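PDB 7JW2: exonuclease mut-7 homolog from Aedes aegypti, which probably acts as a magnesium-dependent 3'-5' exoribonuclease that trims the 3' ends of microRNAs bound to AGO1, the chain here being its exonuclease domain. Local coordinates for residues A[200-203]-A[204-207]. Sequence-based numbering, arbitrary orientation.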
ATOM      1  N   GLU A 200     -30.505  -0.555   9.794  1.00 18.03           N
ATOM      2  CA  GLU A 200     -30.440  -2.010   9.922  1.00 19.23           C
ATOM      3  C   GLU A 200     -31.192  -2.489  11.159  1.00 21.47           C
ATOM      4  O   GLU A 200     -32.008  -3.421  11.088  1.00 22.83           O
ATOM      5  CB  GLU A 200     -28.966  -2.430   9.980  1.00 20.57           C
ATOM      6  CG  GLU A 200     -28.645  -3.894   9.775  1.00 30.15           C
ATOM      7  CD  GLU A 200     -27.142  -4.108   9.619  1.00 33.96           C
ATOM      8  OE1 GLU A 200     -26.374  -3.559  10.440  1.00 36.16           O
ATOM      9  OE2 GLU A 200     -26.726  -4.802   8.666  1.00 35.22           O
ATOM     10  N   LYS A 201     -30.927  -1.856  12.306  1.00 19.85           N
ATOM     11  CA  LYS A 201     -31.551  -2.286  13.555  1.00 23.31           C
ATOM     12  C   LYS A 201     -33.065  -2.136  13.497  1.00 25.96           C
ATOM     13  O   LYS A 201     -33.802  -3.003  13.988  1.00 25.41           O
ATOM     14  CB  LYS A 201     -30.976  -1.496  14.730  1.00 27.56           C
ATOM     15  CG  LYS A 201     -29.626  -1.992  15.204  1.00 27.49           C
ATOM     16  CD  LYS A 201     -29.006  -1.039  16.212  1.00 31.53           C
ATOM     17  CE  LYS A 201     -27.658  -1.552  16.717  1.00 37.18           C
ATOM     18  NZ  LYS A 201     -26.997  -2.489  15.762  1.00 37.47           N
ATOM     19  N   GLN A 202     -33.556  -1.055  12.890  1.00 22.85           N
ATOM     20  CA  GLN A 202     -35.000  -0.859  12.845  1.00 23.82           C
ATOM     21  C   GLN A 202     -35.676  -1.788  11.839  1.00 27.26           C
ATOM     22  O   GLN A 202     -36.804  -2.237  12.079  1.00 24.90           O
ATOM     23  CB  GLN A 202     -35.317   0.612  12.554  1.00 24.95           C
ATOM     24  CG  GLN A 202     -36.773   0.911  12.222  1.00 26.97           C
ATOM     25  CD  GLN A 202     -37.741   0.661  13.365  1.00 28.68           C
ATOM     26  OE1 GLN A 202     -38.943   0.569  13.137  1.00 26.43           O
ATOM     27  NE2 GLN A 202     -37.227   0.574  14.592  1.00 28.99           N
ATOM     28  N   LEU A 203     -35.009  -2.120  10.730  1.00 22.83           N
ATOM     29  CA  LEU A 203     -35.561  -3.117   9.813  1.00 22.78           C
ATOM     30  C   LEU A 203     -35.688  -4.473  10.493  1.00 25.38           C
ATOM     31  O   LEU A 203     -36.708  -5.162  10.340  1.00 26.23           O
ATOM     32  CB  LEU A 203     -34.689  -3.227   8.565  1.00 20.01           C
ATOM     33  CG  LEU A 203     -34.820  -2.069   7.580  1.00 21.80           C
ATOM     34  CD1 LEU A 203     -33.706  -2.183   6.526  1.00 19.92           C
ATOM     35  CD2 LEU A 203     -36.194  -2.022   6.931  1.00 22.30           C
ATOM     36  N   THR A 204     -34.666  -4.868  11.257  1.00 22.55           N
ATOM     37  CA  THR A 204     -34.750  -6.103  12.030  1.00 27.43           C
ATOM     38  C   THR A 204     -35.889  -6.030  13.046  1.00 28.26           C
ATOM     39  O   THR A 204     -36.600  -7.021  13.271  1.00 28.79           O
ATOM     40  CB  THR A 204     -33.412  -6.365  12.726  1.00 27.20           C
ATOM     41  OG1 THR A 204     -32.376  -6.523  11.740  1.00 28.05           O
ATOM     42  CG2 THR A 204     -33.477  -7.634  13.568  1.00 26.23           C
ATOM     43  N   HIS A 205     -36.107  -4.849  13.634  1.00 25.33           N
ATOM     44  CA  HIS A 205     -37.153  -4.692  14.644  1.00 27.91           C
ATOM     45  C   HIS A 205     -38.537  -4.962  14.068  1.00 28.49           C
ATOM     46  O   HIS A 205     -39.398  -5.527  14.754  1.00 31.90           O
ATOM     47  CB  HIS A 205     -37.090  -3.290  15.250  1.00 27.96           C
ATOM     48  CG  HIS A 205     -38.092  -3.059  16.338  1.00 34.12           C
ATOM     49  ND1 HIS A 205     -37.933  -3.559  17.613  1.00 37.62           N
ATOM     50  CD2 HIS A 205     -39.265  -2.384  16.342  1.00 36.10           C
ATOM     51  CE1 HIS A 205     -38.965  -3.201  18.355  1.00 36.77           C
ATOM     52  NE2 HIS A 205     -39.790  -2.490  17.607  1.00 37.61           N
ATOM     53  N   ILE A 206     -38.775  -4.577  12.817  1.00 27.30           N
ATOM     54  CA  ILE A 206     -40.072  -4.803  12.187  1.00 29.00           C
ATOM     55  C   ILE A 206     -40.046  -6.077  11.347  1.00 26.19           C
ATOM     56  O   ILE A 206     -40.811  -6.213  10.385  1.00 29.10           O
ATOM     57  CB  ILE A 206     -40.513  -3.594  11.345  1.00 27.64           C
ATOM     58  CG1 ILE A 206     -39.517  -3.285  10.223  1.00 31.18           C
ATOM     59  CG2 ILE A 206     -40.708  -2.367  12.234  1.00 27.95           C
ATOM     60  CD1 ILE A 206     -40.075  -2.305   9.191  1.00 29.69           C
ATOM     61  N   GLN A 207     -39.154  -7.007  11.698  1.00 26.22           N
ATOM     62  CA  GLN A 207     -39.127  -8.364  11.139  1.00 26.41           C
ATOM     63  C   GLN A 207     -38.828  -8.384   9.639  1.00 27.56           C
ATOM     64  O   GLN A 207     -39.337  -9.229   8.899  1.00 28.86           O
ATOM     65  CB  GLN A 207     -40.433  -9.110  11.432  1.00 29.72           C
ATOM     66  CG  GLN A 207     -40.971  -8.904  12.830  1.00 33.15           C
ATOM     67  CD  GLN A 207     -40.038  -9.417  13.901  1.00 33.65           C
ATOM     68  OE1 GLN A 207     -39.806 -10.620  14.015  1.00 41.92           O
ATOM     69  NE2 GLN A 207     -39.507  -8.505  14.708  1.00 34.96           N
TER
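Q202 passes obliquely by H205, its neighbour on the last turn of helix 179-205, and runs at about a right angle to I206, just after the helix. Its CB leads away from residues 204-207. CG is set anti to the backbone N, beside the carbonyl carbon. The chain then bends at chi2 (65°), which brings the amide back beside the turn that follows. At its end the two amide atoms part company. OE1 touches the CG2 methyl of I206 at 3.5 Å and takes a hydrogen bond from the backbone N of R139, in the loop that also holds F138. NE2 sits 3.9 Å from CB of H205 and comes obliquely to the imidazole, the amide and ring planes being 36° apart. No hydrogen bond joins Q202 to the H205 ring.

The backbone beneath is ending its helix. T204 N gives a nearly straight bond to E200 O (3.0 Å, 168° at the hydrogen). H205 N bonds to K201 O and I206 N to Q202 O. I206 N also makes a weak bond to L203 O at 3.3 Å. I206 then leaves helical geometry, and Q207 has positive phi. Q207 is the C-prime residue of a Schellman motif. The side chain of Q207 turns back, and its NE2 donates a hydrogen bond to H205 O (3.0 Å), arriving from above the carbonyl plane, off the lone pairs.

L203 is buried against F138, P210 and I213, so the helix end packs on helix 210-217. The chemistry is that of a C-terminal cap: bonds from L208 N, Q207 N and Q207 NE2 take up L203 O, T204 O and H205 O, and one side-chain amide ties the closing turn to the R139 loop.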